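Local coordinates for DPS Protein (Brevibacillus brevis, PDB 1N1Q), which oxidises iron(II) at ferroxidase centres, stores it as ferric mineral in a hollow dodecameric shell, and probably binds and protects DNA, with hydrogen peroxide the likely oxidant, at the interface of chains A and B and the interface of chains B and C. Numbering follows the deposited sequence. Chains: chain A/B/C, DPS Protein.

Contact 1: the interface of chains A and B. Residues chain A 21-22, 75-76, 78-79, 86; chain B 75-76, 79.
A:Glu86 reaches across to the first turn of helix 75-81 of chain B and takes up two backbone N-H groups at once. Its OE2 accepts from B:Leu75 N at 2.6 Å, and that bond is nearly straight (175° at H). Its OE1 accepts from B:Ala76 N at 3.1 Å. Both carboxylate oxygens use the syn lone pair, so the group meets the helix start as a fork. This is an N-cap-like grip by a neighbouring subunit, and the helix dipole would probably favour the negative charge. A bend at chi2 (-149°) turns the glutamate tip toward the helix. An alanine here would probably leave the N-H groups of B:Leu75 and B:Ala76 without this acceptor and the helix start free to shift.

From that held backbone the side chain of B:Leu75 heads off roughly perpendicular to the glutamate and pushes into chain A. Its CD1 branch touches A:Val22 CG2 at 4.0 Å and also lies against A:Ser78 CB, while CD2 turns to its symmetry mate, meeting A:Leu75 CD2 at 4.1 Å. The two Leu75 side chains cross obliquely, methyl against methyl.

A:Leu79 and B:Leu75 run antiparallel alongside each other, A:Leu79 CG 3.8 Å from B:Leu75 CB. With CG anti to its carbonyl carbon (chi1 -84°), A:Leu79 sends CD1 over the backbone of B:Ala76, to 3.9 Å from its CA. The twin contact puts B:Leu79 against A:Leu75 and A:Ala76, and the two Leu79 CD1 methyls meet at 4.0 Å.

The patch is a two-fold interface of the Dps dodecamer. In each subunit helix 75-81 is the short helix in the connection between the long helices 39-66 and 93-120; here two copies pack together, with helix 4-33 of chain A behind B:Leu75 and A:Glu86 arriving from the loop beyond A:Leu79.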
loop_
_atom_site.group_PDB
_atom_site.type_symbol
_atom_site.label_atom_id
_atom_site.label_comp_id
_atom_site.label_asym_id
_atom_site.label_seq_id
_atom_site.Cartn_x
_atom_site.Cartn_y
_atom_site.Cartn_z
ATOM N N VAL A 21 -8.935 -20.530 -14.344
ATOM C CA VAL A 21 -9.532 -19.936 -13.150
ATOM C C VAL A 21 -9.820 -21.100 -12.203
ATOM O O VAL A 21 -9.616 -21.001 -10.999
ATOM C CB VAL A 21 -10.845 -19.184 -13.476
ATOM C CG1 VAL A 21 -11.486 -18.642 -12.192
ATOM C CG2 VAL A 21 -10.557 -18.052 -14.419
ATOM N N VAL A 22 -10.285 -22.210 -12.763
ATOM C CA VAL A 22 -10.554 -23.403 -11.961
ATOM C C VAL A 22 -9.229 -23.949 -11.408
ATOM O O VAL A 22 -9.115 -24.245 -10.214
ATOM C CB VAL A 22 -11.243 -24.515 -12.805
ATOM C CG1 VAL A 22 -11.178 -25.854 -12.069
ATOM C CG2 VAL A 22 -12.693 -24.137 -13.080
ATOM N N LEU A 75 -16.852 -16.759 -11.159
ATOM C CA LEU A 75 -16.598 -18.153 -10.835
ATOM C C LEU A 75 -17.698 -19.012 -11.431
ATOM O O LEU A 75 -17.451 -20.136 -11.869
ATOM C CB LEU A 75 -16.550 -18.357 -9.318
ATOM C CG LEU A 75 -15.548 -17.522 -8.519
ATOM C CD1 LEU A 75 -15.420 -18.120 -7.124
ATOM C CD2 LEU A 75 -14.190 -17.511 -9.214
ATOM N N ALA A 76 -18.914 -18.477 -11.443
ATOM C CA ALA A 76 -20.060 -19.199 -11.984
ATOM C C ALA A 76 -19.832 -19.549 -13.448
ATOM O O ALA A 76 -20.012 -20.700 -13.855
ATOM C CB ALA A 76 -21.331 -18.353 -11.826
ATOM N N SER A 78 -16.968 -19.575 -15.003
ATOM C CA SER A 78 -15.762 -20.394 -15.130
ATOM C C SER A 78 -16.102 -21.862 -14.926
ATOM O O SER A 78 -15.659 -22.725 -15.690
ATOM C CB SER A 78 -14.709 -19.966 -14.108
ATOM O OG SER A 78 -14.198 -18.687 -14.426
ATOM N N LEU A 79 -16.878 -22.134 -13.883
ATOM C CA LEU A 79 -17.317 -23.490 -13.573
ATOM C C LEU A 79 -18.145 -24.049 -14.714
ATOM O O LEU A 79 -18.034 -25.222 -15.064
ATOM C CB LEU A 79 -18.176 -23.492 -12.305
ATOM C CG LEU A 79 -17.419 -23.540 -10.984
ATOM C CD1 LEU A 79 -18.378 -23.364 -9.820
ATOM C CD2 LEU A 79 -16.692 -24.879 -10.896
ATOM N N GLU A 86 -12.944 -29.907 -10.398
ATOM C CA GLU A 86 -12.359 -29.412 -9.156
ATOM C C GLU A 86 -11.845 -30.588 -8.342
ATOM O O GLU A 86 -12.231 -31.732 -8.586
ATOM C CB GLU A 86 -13.408 -28.614 -8.372
ATOM C CG GLU A 86 -14.005 -27.480 -9.200
ATOM C CD GLU A 86 -14.420 -26.292 -8.362
ATOM O OE1 GLU A 86 -15.568 -26.266 -7.874
ATOM O OE2 GLU A 86 -13.582 -25.385 -8.185
ATOM N N LEU B 75 -14.324 -23.690 -6.428
ATOM C CA LEU B 75 -15.102 -22.514 -6.770
ATOM C C LEU B 75 -16.538 -22.724 -6.309
ATOM O O LEU B 75 -17.205 -21.785 -5.877
ATOM C CB LEU B 75 -15.072 -22.268 -8.283
ATOM C CG LEU B 75 -13.703 -22.122 -8.960
ATOM C CD1 LEU B 75 -13.913 -21.538 -10.351
ATOM C CD2 LEU B 75 -12.795 -21.219 -8.144
ATOM N N ALA B 76 -17.008 -23.965 -6.404
ATOM C CA ALA B 76 -18.372 -24.293 -6.006
ATOM C C ALA B 76 -18.606 -23.962 -4.537
ATOM O O ALA B 76 -19.593 -23.327 -4.186
ATOM C CB ALA B 76 -18.654 -25.771 -6.265
ATOM N N LEU B 79 -18.419 -20.060 -3.915
ATOM C CA LEU B 79 -19.658 -19.401 -4.316
ATOM C C LEU B 79 -20.747 -19.657 -3.284
ATOM O O LEU B 79 -21.552 -18.784 -2.961
ATOM C CB LEU B 79 -20.130 -19.937 -5.669
ATOM C CG LEU B 79 -19.487 -19.312 -6.906
ATOM C CD1 LEU B 79 -19.926 -20.063 -8.160
ATOM C CD2 LEU B 79 -19.895 -17.845 -6.979
#

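Contact 2: the interface of chains B and C. Residues chain B 45, 142-144, 146-147; chain C 34, 39-40, 43.
The last turns of helix 124-148 of chain B cross steeply over the first turn of helix 39-66 of chain C, just after the loop that holds C:Val34. Both helices belong to the four-helix bundle of the Dps family of ferritin-like proteins, and an aromatic pair, C:Phe39 and C:Phe40, does most of the packing.

C:Phe39 has CG anti to its backbone N (chi1 171°), which carries the ring toward the chain B helix. B:Ala146 CB sits over one face near the rim, 3.8 Å from C:Phe39 CD1, with C:His43 CB on the opposite face. B:Met143 packs CB and CG along the CE2 side of the ring, CB 3.7 Å from C:Phe39 CE2, and the B:Trp142 side chain crosses that of C:Phe39 roughly at right angles, CZ2 toward CZ.

C:Phe40 turns the other way, CG anti to its carbonyl carbon (chi1 -66°), and enters between B:Phe147 and B:Lys45. B:Phe147 CD1 reaches C:Phe40 CE1 at 3.7 Å, the two side chains crossing nearly perpendicularly. The methylene CD of B:Lys45 packs 3.7 Å from C:Phe40 CE2, and C:Phe39 CD2 lies over the centre of the C:Phe40 ring.

C:His43, which lines the mu-oxo-diiron pocket, touches B:Trp142 CH2 through CE1 at 3.8 Å. Water 1 lies in plane at the tryptophan edge, 3.1 Å from B:Trp142 NE1, and links it to the C:Val34 carbonyl O at 2.8 Å.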
loop_
_atom_site.group_PDB
_atom_site.type_symbol
_atom_site.label_atom_id
_atom_site.label_comp_id
_atom_site.label_asym_id
_atom_site.label_seq_id
_atom_site.Cartn_x
_atom_site.Cartn_y
_atom_site.Cartn_z
ATOM N N LYS B 45 -4.966 -0.059 -10.194
ATOM C CA LYS B 45 -5.483 -0.225 -8.839
ATOM C C LYS B 45 -6.067 -1.622 -8.630
ATOM O O LYS B 45 -5.785 -2.285 -7.634
ATOM C CB LYS B 45 -6.583 0.796 -8.544
ATOM C CG LYS B 45 -6.939 0.869 -7.072
ATOM C CD LYS B 45 -5.908 1.725 -6.360
ATOM C CE LYS B 45 -5.397 1.080 -5.098
ATOM N NZ LYS B 45 -4.330 1.933 -4.505
ATOM N N TRP B 142 -10.898 4.474 2.506
ATOM C CA TRP B 142 -10.751 5.927 2.513
ATOM C C TRP B 142 -10.332 6.418 1.121
ATOM O O TRP B 142 -10.897 7.366 0.590
ATOM C CB TRP B 142 -9.706 6.374 3.549
ATOM C CG TRP B 142 -8.887 7.555 3.090
ATOM C CD1 TRP B 142 -9.357 8.781 2.690
ATOM C CD2 TRP B 142 -7.464 7.597 2.910
ATOM N NE1 TRP B 142 -8.315 9.575 2.268
ATOM C CE2 TRP B 142 -7.143 8.874 2.391
ATOM C CE3 TRP B 142 -6.429 6.678 3.133
ATOM C CZ2 TRP B 142 -5.832 9.253 2.092
ATOM C CZ3 TRP B 142 -5.126 7.058 2.833
ATOM C CH2 TRP B 142 -4.841 8.334 2.319
ATOM N N MET B 143 -9.329 5.777 0.541
ATOM C CA MET B 143 -8.845 6.171 -0.778
ATOM C C MET B 143 -9.881 6.045 -1.887
ATOM O O MET B 143 -10.032 6.957 -2.703
ATOM C CB MET B 143 -7.598 5.362 -1.157
ATOM C CG MET B 143 -6.402 5.648 -0.271
ATOM S SD MET B 143 -4.905 4.769 -0.765
ATOM C CE MET B 143 -4.989 3.375 0.282
ATOM N N LEU B 144 -10.587 4.920 -1.926
ATOM C CA LEU B 144 -11.592 4.704 -2.972
ATOM C C LEU B 144 -12.759 5.686 -2.848
ATOM O O LEU B 144 -13.278 6.171 -3.851
ATOM C CB LEU B 144 -12.084 3.251 -2.928
ATOM C CG LEU B 144 -10.983 2.223 -3.264
ATOM C CD1 LEU B 144 -11.463 0.806 -2.958
ATOM C CD2 LEU B 144 -10.595 2.358 -4.733
ATOM N N ALA B 146 -12.540 8.679 -1.533
ATOM C CA ALA B 146 -12.009 9.994 -1.897
ATOM C C ALA B 146 -12.056 10.146 -3.414
ATOM O O ALA B 146 -12.417 11.199 -3.938
ATOM C CB ALA B 146 -10.574 10.149 -1.389
ATOM N N PHE B 147 -11.690 9.074 -4.108
ATOM C CA PHE B 147 -11.701 9.038 -5.567
ATOM C C PHE B 147 -13.093 9.374 -6.103
ATOM O O PHE B 147 -13.223 10.095 -7.094
ATOM C CB PHE B 147 -11.289 7.637 -6.046
ATOM C CG PHE B 147 -11.454 7.419 -7.529
ATOM C CD1 PHE B 147 -10.405 7.678 -8.408
ATOM C CD2 PHE B 147 -12.652 6.947 -8.043
ATOM C CE1 PHE B 147 -10.551 7.481 -9.777
ATOM C CE2 PHE B 147 -12.813 6.745 -9.416
ATOM C CZ PHE B 147 -11.762 7.007 -10.281
ATOM N N VAL C 34 -6.441 15.618 -0.657
ATOM C CA VAL C 34 -6.890 15.671 -2.040
ATOM C C VAL C 34 -7.961 14.601 -2.270
ATOM O O VAL C 34 -7.961 13.563 -1.612
ATOM C CB VAL C 34 -5.717 15.433 -3.021
ATOM C CG1 VAL C 34 -5.203 13.997 -2.888
ATOM C CG2 VAL C 34 -6.165 15.709 -4.454
ATOM N N PHE C 39 -7.429 11.689 -7.581
ATOM C CA PHE C 39 -6.914 11.390 -6.251
ATOM C C PHE C 39 -5.617 10.584 -6.252
ATOM O O PHE C 39 -4.634 10.978 -5.617
ATOM C CB PHE C 39 -7.933 10.607 -5.424
ATOM C CG PHE C 39 -7.363 10.083 -4.132
ATOM C CD1 PHE C 39 -7.195 10.930 -3.036
ATOM C CD2 PHE C 39 -6.893 8.775 -4.044
ATOM C CE1 PHE C 39 -6.563 10.490 -1.882
ATOM C CE2 PHE C 39 -6.255 8.322 -2.890
ATOM C CZ PHE C 39 -6.090 9.185 -1.805
ATOM N N PHE C 40 -5.619 9.443 -6.937
ATOM C CA PHE C 40 -4.439 8.594 -6.958
ATOM C C PHE C 40 -3.227 9.250 -7.601
ATOM O O PHE C 40 -2.114 9.119 -7.096
ATOM C CB PHE C 40 -4.766 7.259 -7.637
ATOM C CG PHE C 40 -5.746 6.419 -6.865
ATOM C CD1 PHE C 40 -7.069 6.294 -7.285
ATOM C CD2 PHE C 40 -5.362 5.810 -5.665
ATOM C CE1 PHE C 40 -7.999 5.572 -6.518
ATOM C CE2 PHE C 40 -6.283 5.092 -4.900
ATOM C CZ PHE C 40 -7.601 4.976 -5.328
ATOM N N HIS C 43 -2.289 12.180 -5.140
ATOM C CA HIS C 43 -1.845 11.622 -3.866
ATOM C C HIS C 43 -0.381 11.221 -4.038
ATOM O O HIS C 43 0.448 11.458 -3.171
ATOM C CB HIS C 43 -2.698 10.399 -3.520
ATOM C CG HIS C 43 -2.308 9.717 -2.247
ATOM N ND1 HIS C 43 -2.478 10.295 -1.007
ATOM C CD2 HIS C 43 -1.794 8.483 -2.018
ATOM C CE1 HIS C 43 -2.092 9.448 -0.071
ATOM N NE2 HIS C 43 -1.672 8.342 -0.658
HETATM O O HOH W 1 -8.293 12.283 0.840
#

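Contact 1 and contact 2 lie about 32 Å apart, measured between the centres of their C-alpha atoms, and chain B takes part in both. It uses different elements for each: the short helix 75-81 for contact 1, helix 124-148 and B:Lys45 of helix 39-66 for contact 2. No residue position serves both. Contact 1 belongs to a two-fold interface, whereas contact 2 is not an exact two-fold and joins unlike surfaces of its subunits. Combining a two-fold pairing with such an asymmetric junction probably lets one subunit bind differently placed neighbours, in keeping with a closed twelve-subunit hollow sphere.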